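Long-range contact in AP endonuclease, family protein 2 (Mycobacterium smegmatis, PDB 5TNV), which binds a magnesium ion in a xylose isomerase-like TIM barrel and may, judging by its family, act as an endonuclease: residues G219-P233 with V244-R258. Sequence-based numbering, arbitrary orientation.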
loop_
_atom_site.group_PDB
_atom_site.type_symbol
_atom_site.label_atom_id
_atom_site.label_comp_id
_atom_site.label_asym_id
_atom_site.label_seq_id
_atom_site.Cartn_x
_atom_site.Cartn_y
_atom_site.Cartn_z
ATOM N N GLY A 219 -24.062 -22.593 2.207
ATOM C CA GLY A 219 -22.598 -22.719 2.304
ATOM C C GLY A 219 -22.057 -21.516 3.066
ATOM O O GLY A 219 -22.792 -20.606 3.444
ATOM N N LEU A 220 -20.751 -21.579 3.310
ATOM C CA LEU A 220 -20.047 -20.483 3.976
ATOM C C LEU A 220 -19.590 -19.422 2.978
ATOM O O LEU A 220 -19.282 -19.703 1.821
ATOM C CB LEU A 220 -18.826 -20.999 4.754
ATOM C CG LEU A 220 -19.104 -21.935 5.904
ATOM C CD1 LEU A 220 -17.764 -22.396 6.499
ATOM C CD2 LEU A 220 -19.970 -21.246 6.952
ATOM N N ASN A 221 -19.438 -18.214 3.517
ATOM C CA ASN A 221 -18.767 -17.088 2.866
ATOM C C ASN A 221 -17.570 -16.771 3.774
ATOM O O ASN A 221 -17.750 -16.150 4.842
ATOM C CB ASN A 221 -19.715 -15.910 2.723
ATOM C CG ASN A 221 -19.003 -14.623 2.396
ATOM O OD1 ASN A 221 -17.808 -14.602 2.084
ATOM N ND2 ASN A 221 -19.744 -13.520 2.459
ATOM N N PRO A 222 -16.374 -17.201 3.413
ATOM C CA PRO A 222 -15.203 -17.106 4.260
ATOM C C PRO A 222 -14.570 -15.710 4.158
ATOM O O PRO A 222 -13.483 -15.537 3.593
ATOM C CB PRO A 222 -14.297 -18.218 3.743
ATOM C CG PRO A 222 -14.561 -18.217 2.272
ATOM C CD PRO A 222 -16.045 -17.938 2.160
ATOM N N ASP A 223 -15.258 -14.712 4.738
ATOM C CA ASP A 223 -14.798 -13.309 4.696
ATOM C C ASP A 223 -13.746 -13.139 5.785
ATOM O O ASP A 223 -13.968 -12.448 6.786
ATOM C CB ASP A 223 -15.974 -12.384 4.866
ATOM C CG ASP A 223 -15.655 -10.922 4.640
ATOM O OD1 ASP A 223 -14.479 -10.559 4.360
ATOM O OD2 ASP A 223 -16.611 -10.104 4.747
ATOM N N LEU A 224 -12.603 -13.803 5.591
ATOM C CA LEU A 224 -11.636 -13.898 6.691
ATOM C C LEU A 224 -10.876 -12.599 6.886
ATOM O O LEU A 224 -10.230 -12.456 7.956
ATOM C CB LEU A 224 -10.712 -15.102 6.538
ATOM C CG LEU A 224 -11.417 -16.450 6.463
ATOM C CD1 LEU A 224 -10.411 -17.584 6.555
ATOM C CD2 LEU A 224 -12.502 -16.595 7.505
ATOM N N GLY A 225 -10.953 -11.645 5.992
ATOM C CA GLY A 225 -10.475 -10.313 6.319
ATOM C C GLY A 225 -11.140 -9.775 7.600
ATOM O O GLY A 225 -10.492 -9.032 8.337
ATOM N N ASN A 226 -12.386 -10.142 7.846
ATOM C CA ASN A 226 -13.058 -9.719 9.054
ATOM C C ASN A 226 -12.273 -10.127 10.324
ATOM O O ASN A 226 -12.314 -9.427 11.326
ATOM C CB ASN A 226 -14.461 -10.290 9.150
ATOM C CG ASN A 226 -15.419 -9.722 8.133
ATOM O OD1 ASN A 226 -15.204 -8.592 7.630
ATOM N ND2 ASN A 226 -16.478 -10.440 7.833
ATOM N N LEU A 227 -11.620 -11.274 10.270
ATOM C CA LEU A 227 -10.832 -11.807 11.368
ATOM C C LEU A 227 -9.420 -11.326 11.367
ATOM O O LEU A 227 -8.839 -11.020 12.446
ATOM C CB LEU A 227 -10.891 -13.337 11.389
ATOM C CG LEU A 227 -12.297 -13.959 11.438
ATOM C CD1 LEU A 227 -12.189 -15.456 11.589
ATOM C CD2 LEU A 227 -13.169 -13.333 12.510
ATOM N N VAL A 228 -8.740 -11.267 10.200
ATOM C CA VAL A 228 -7.335 -10.886 10.112
ATOM C C VAL A 228 -7.105 -9.478 10.648
ATOM O O VAL A 228 -6.023 -9.177 11.181
ATOM C CB VAL A 228 -6.875 -11.046 8.649
ATOM C CG1 VAL A 228 -5.538 -10.385 8.369
ATOM C CG2 VAL A 228 -6.880 -12.514 8.235
ATOM N N ARG A 229 -8.092 -8.586 10.543
ATOM C CA ARG A 229 -7.939 -7.195 11.008
ATOM C C ARG A 229 -7.935 -7.102 12.514
ATOM O O ARG A 229 -7.578 -6.022 13.045
ATOM C CB ARG A 229 -9.077 -6.357 10.438
ATOM C CG ARG A 229 -10.468 -6.665 11.031
ATOM C CD ARG A 229 -11.557 -6.195 10.122
ATOM N NE ARG A 229 -12.881 -6.550 10.617
ATOM C CZ ARG A 229 -13.999 -6.300 9.943
ATOM N NH1 ARG A 229 -13.971 -5.602 8.819
ATOM N NH2 ARG A 229 -15.160 -6.748 10.440
ATOM N N LEU A 230 -8.375 -8.117 13.260
ATOM C CA LEU A 230 -8.664 -7.958 14.668
ATOM C C LEU A 230 -7.396 -7.951 15.520
ATOM O O LEU A 230 -6.426 -8.677 15.274
ATOM C CB LEU A 230 -9.561 -9.088 15.144
ATOM C CG LEU A 230 -10.920 -9.168 14.438
ATOM C CD1 LEU A 230 -11.667 -10.425 14.872
ATOM C CD2 LEU A 230 -11.741 -7.923 14.686
ATOM N N HIS A 231 -7.443 -7.165 16.606
ATOM C CA HIS A 231 -6.332 -7.061 17.540
ATOM C C HIS A 231 -6.422 -8.143 18.606
ATOM O O HIS A 231 -6.548 -7.862 19.811
ATOM C CB HIS A 231 -6.286 -5.639 18.123
ATOM C CG HIS A 231 -6.123 -4.560 17.132
ATOM N ND1 HIS A 231 -5.533 -3.352 17.489
ATOM C CD2 HIS A 231 -6.452 -4.420 15.825
ATOM C CE1 HIS A 231 -5.517 -2.537 16.453
ATOM N NE2 HIS A 231 -6.073 -3.170 15.437
ATOM N N ARG A 232 -6.364 -9.386 18.155
ATOM C CA ARG A 232 -6.502 -10.557 19.005
ATOM C C ARG A 232 -5.711 -11.672 18.338
ATOM O O ARG A 232 -5.482 -11.611 17.107
ATOM C CB ARG A 232 -7.970 -10.969 19.216
ATOM C CG ARG A 232 -8.600 -11.570 18.016
ATOM C CD ARG A 232 -9.998 -12.107 18.218
ATOM N NE ARG A 232 -11.003 -11.074 18.433
ATOM C CZ ARG A 232 -12.281 -11.429 18.382
ATOM N NH1 ARG A 232 -12.766 -12.651 18.189
ATOM N NH2 ARG A 232 -13.169 -10.467 18.552
ATOM N N PRO A 233 -5.347 -12.712 19.075
ATOM C CA PRO A 233 -4.697 -13.887 18.448
ATOM C C PRO A 233 -5.563 -14.455 17.372
ATOM O O PRO A 233 -6.815 -14.496 17.484
ATOM C CB PRO A 233 -4.574 -14.849 19.618
ATOM C CG PRO A 233 -4.580 -14.040 20.836
ATOM C CD PRO A 233 -5.460 -12.840 20.542
ATOM N N VAL A 244 -12.069 -23.732 5.904
ATOM C CA VAL A 244 -13.416 -23.305 5.524
ATOM C C VAL A 244 -13.690 -23.334 4.025
ATOM O O VAL A 244 -14.869 -23.444 3.624
ATOM C CB VAL A 244 -13.792 -21.927 6.124
ATOM C CG1 VAL A 244 -13.852 -22.017 7.647
ATOM C CG2 VAL A 244 -12.839 -20.837 5.665
ATOM N N LEU A 245 -12.674 -23.245 3.163
ATOM C CA LEU A 245 -12.924 -23.256 1.719
ATOM C C LEU A 245 -13.690 -24.476 1.235
ATOM O O LEU A 245 -14.514 -24.295 0.309
ATOM C CB LEU A 245 -11.627 -23.042 0.950
ATOM C CG LEU A 245 -11.161 -21.587 0.915
ATOM C CD1 LEU A 245 -9.738 -21.525 0.384
ATOM C CD2 LEU A 245 -12.089 -20.706 0.091
ATOM N N PRO A 246 -13.488 -25.694 1.752
ATOM C CA PRO A 246 -14.284 -26.847 1.278
ATOM C C PRO A 246 -15.787 -26.659 1.431
ATOM O O PRO A 246 -16.525 -27.381 0.780
ATOM C CB PRO A 246 -13.787 -28.006 2.151
ATOM C CG PRO A 246 -12.361 -27.625 2.454
ATOM C CD PRO A 246 -12.465 -26.126 2.716
ATOM N N TYR A 247 -16.243 -25.771 2.299
ATOM C CA TYR A 247 -17.644 -25.561 2.596
ATOM C C TYR A 247 -18.188 -24.261 2.003
ATOM O O TYR A 247 -19.321 -23.888 2.308
ATOM C CB TYR A 247 -17.863 -25.538 4.117
ATOM C CG TYR A 247 -17.384 -26.779 4.805
ATOM C CD1 TYR A 247 -18.211 -27.873 4.888
ATOM C CD2 TYR A 247 -16.111 -26.863 5.363
ATOM C CE1 TYR A 247 -17.795 -29.029 5.515
ATOM C CE2 TYR A 247 -15.669 -28.020 5.967
ATOM C CZ TYR A 247 -16.528 -29.087 6.037
ATOM O OH TYR A 247 -16.093 -30.272 6.686
ATOM N N SER A 248 -17.376 -23.550 1.213
ATOM C CA SER A 248 -17.673 -22.202 0.759
ATOM C C SER A 248 -18.348 -22.151 -0.609
ATOM O O SER A 248 -17.895 -22.781 -1.568
ATOM C CB SER A 248 -16.375 -21.388 0.765
ATOM O OG SER A 248 -15.869 -21.228 2.067
ATOM N N ASN A 249 -19.368 -21.302 -0.689
ATOM C CA ASN A 249 -20.138 -21.141 -1.955
ATOM C C ASN A 249 -20.155 -19.694 -2.454
ATOM O O ASN A 249 -20.816 -19.422 -3.453
ATOM C CB ASN A 249 -21.536 -21.721 -1.839
ATOM C CG ASN A 249 -22.390 -20.955 -0.833
ATOM O OD1 ASN A 249 -21.915 -20.152 -0.042
ATOM N ND2 ASN A 249 -23.676 -21.268 -0.799
ATOM N N PHE A 250 -19.471 -18.786 -1.789
ATOM C CA PHE A 250 -19.489 -17.345 -2.078
ATOM C C PHE A 250 -18.303 -16.758 -1.326
ATOM O O PHE A 250 -17.862 -17.354 -0.355
ATOM C CB PHE A 250 -20.805 -16.760 -1.563
ATOM C CG PHE A 250 -20.981 -15.267 -1.761
ATOM C CD1 PHE A 250 -20.795 -14.676 -2.999
ATOM C CD2 PHE A 250 -21.379 -14.455 -0.694
ATOM C CE1 PHE A 250 -20.985 -13.337 -3.200
ATOM C CE2 PHE A 250 -21.580 -13.095 -0.895
ATOM C CZ PHE A 250 -21.416 -12.534 -2.138
ATOM N N TRP A 251 -17.826 -15.585 -1.732
ATOM C CA TRP A 251 -16.593 -15.087 -1.105
ATOM C C TRP A 251 -16.536 -13.546 -1.153
ATOM O O TRP A 251 -16.223 -12.973 -2.173
ATOM C CB TRP A 251 -15.400 -15.719 -1.813
ATOM C CG TRP A 251 -14.098 -15.674 -1.051
ATOM C CD1 TRP A 251 -13.756 -15.055 0.130
ATOM C CD2 TRP A 251 -12.908 -16.366 -1.493
ATOM N NE1 TRP A 251 -12.438 -15.316 0.424
ATOM C CE2 TRP A 251 -11.900 -16.115 -0.542
ATOM C CE3 TRP A 251 -12.655 -17.149 -2.595
ATOM C CZ2 TRP A 251 -10.628 -16.659 -0.699
ATOM C CZ3 TRP A 251 -11.379 -17.699 -2.768
ATOM C CH2 TRP A 251 -10.383 -17.437 -1.815
ATOM N N HIS A 252 -16.783 -12.934 0.003
ATOM C CA HIS A 252 -16.385 -11.551 0.281
ATOM C C HIS A 252 -14.863 -11.587 0.498
ATOM O O HIS A 252 -14.402 -12.267 1.422
ATOM C CB HIS A 252 -17.043 -11.000 1.530
ATOM C CG HIS A 252 -18.465 -10.610 1.445
ATOM N ND1 HIS A 252 -19.062 -9.930 2.483
ATOM C CD2 HIS A 252 -19.383 -10.836 0.458
ATOM C CE1 HIS A 252 -20.310 -9.743 2.086
ATOM N NE2 HIS A 252 -20.559 -10.245 0.895
ATOM N N ILE A 253 -14.142 -10.877 -0.334
ATOM C CA ILE A 253 -12.676 -11.066 -0.401
ATOM C C ILE A 253 -12.002 -9.703 -0.217
ATOM O O ILE A 253 -12.096 -8.835 -1.081
ATOM C CB ILE A 253 -12.309 -11.802 -1.703
ATOM C CG1 ILE A 253 -10.804 -12.110 -1.750
ATOM C CG2 ILE A 253 -12.782 -11.114 -2.964
ATOM C CD1 ILE A 253 -10.407 -13.115 -2.821
ATOM N N LYS A 254 -11.302 -9.562 0.901
ATOM C CA LYS A 254 -10.611 -8.310 1.252
ATOM C C LYS A 254 -9.378 -8.654 2.072
ATOM O O LYS A 254 -9.239 -9.746 2.635
ATOM C CB LYS A 254 -11.530 -7.322 1.971
ATOM C CG LYS A 254 -12.082 -7.772 3.298
ATOM C CD LYS A 254 -12.808 -6.646 4.026
ATOM C CE LYS A 254 -13.534 -7.062 5.309
ATOM N NZ LYS A 254 -14.738 -7.873 5.006
ATOM N N ASN A 255 -8.485 -7.653 2.204
ATOM C CA ASN A 255 -7.227 -7.854 2.891
ATOM C C ASN A 255 -6.886 -6.667 3.810
ATOM O O ASN A 255 -7.408 -5.556 3.671
ATOM C CB ASN A 255 -6.084 -8.118 1.902
ATOM C CG ASN A 255 -5.002 -9.071 2.357
ATOM O OD1 ASN A 255 -4.978 -9.482 3.544
ATOM N ND2 ASN A 255 -4.120 -9.444 1.467
ATOM N N TYR A 256 -5.962 -6.938 4.711
ATOM C CA TYR A 256 -5.448 -6.001 5.695
ATOM C C TYR A 256 -3.982 -6.290 5.919
ATOM O O TYR A 256 -3.620 -7.482 5.949
ATOM C CB TYR A 256 -6.121 -6.153 7.068
ATOM C CG TYR A 256 -7.580 -5.843 7.055
ATOM C CD1 TYR A 256 -8.538 -6.758 6.642
ATOM C CD2 TYR A 256 -8.047 -4.586 7.470
ATOM C CE1 TYR A 256 -9.872 -6.467 6.621
ATOM C CE2 TYR A 256 -9.394 -4.271 7.467
ATOM C CZ TYR A 256 -10.333 -5.222 7.026
ATOM O OH TYR A 256 -11.677 -4.979 7.024
ATOM N N SER A 257 -3.119 -5.283 6.112
ATOM C CA SER A 257 -1.870 -5.578 6.804
ATOM C C SER A 257 -2.224 -6.100 8.202
ATOM O O SER A 257 -3.271 -5.746 8.757
ATOM C CB SER A 257 -0.990 -4.348 6.901
ATOM O OG SER A 257 -1.651 -3.318 7.604
ATOM N N ARG A 258 -1.300 -6.870 8.778
ATOM C CA ARG A 258 -1.466 -7.374 10.146
ATOM C C ARG A 258 -0.087 -7.337 10.795
ATOM O O ARG A 258 0.890 -7.793 10.175
ATOM C CB ARG A 258 -2.019 -8.785 10.154
ATOM C CG ARG A 258 -2.186 -9.417 11.530
ATOM C CD ARG A 258 -2.891 -10.764 11.464
ATOM N NE ARG A 258 -2.968 -11.428 12.755
ATOM C CZ ARG A 258 -3.802 -11.096 13.747
ATOM N NH1 ARG A 258 -4.707 -10.152 13.574
ATOM N NH2 ARG A 258 -3.690 -11.743 14.897
HETATM O O HOH W 1 -12.147 -11.477 3.253
#
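Asp223 and His252 meet beside the bound magnesium ion, each giving it one ligand atom, OD2 and ND1. The carboxylate oxygen lies at the edge of the imidazole, close to its plane, while the two flat groups are turned 74° apart; Glu193 is the third protein ligand, and Ser104 is the main polar partner of His252 beyond the metal site. Asn221 meets the same histidine in two ways. Its OD1 accepts a nearly straight bond from His252 N (2.9 Å), and its ND2, bonded to Asn139, sits 3.3 Å above the centre of the imidazole face; with CG anti to the backbone N (chi1 165°), the amide stands steeply against the ring. The other oxygen of Asp223, OD1, receives Lys254 NZ on its syn side at 2.8 Å, a salt bridge. NZ also bonds Asn226 OD1 (2.8 Å), coming from above the carbonyl plane, and pairs with Glu300, so several acceptors hold the ammonium. Water 1 links Asp223 OD1 to the backbone N atoms of Gly225 and Lys254. Farther along, Arg229 lays CB over the middle of the Tyr256 ring, and its extended chain runs on past the ring to put NH1 beside Tyr256 OH (3.0 Å); NH2 pairs with Glu196. Arg258 gathers three carbonyls at its guanidinium edge: NH1 takes Val228 O and Leu230 O, NH2 takes Arg232 O. Pro222 CG rests over the five-membered ring of Trp251 in a CH-pi contact. Leu220 N bonds Tyr247 O and Leu220 O accepts from Asn249 N, bridging strand 218-221 to the residues leading into strand 251-261. This joins the two sides where the TIM barrel closes, with Asp223 just past one strand and His252 near the start of the next, in a xylose isomerase-like metal site.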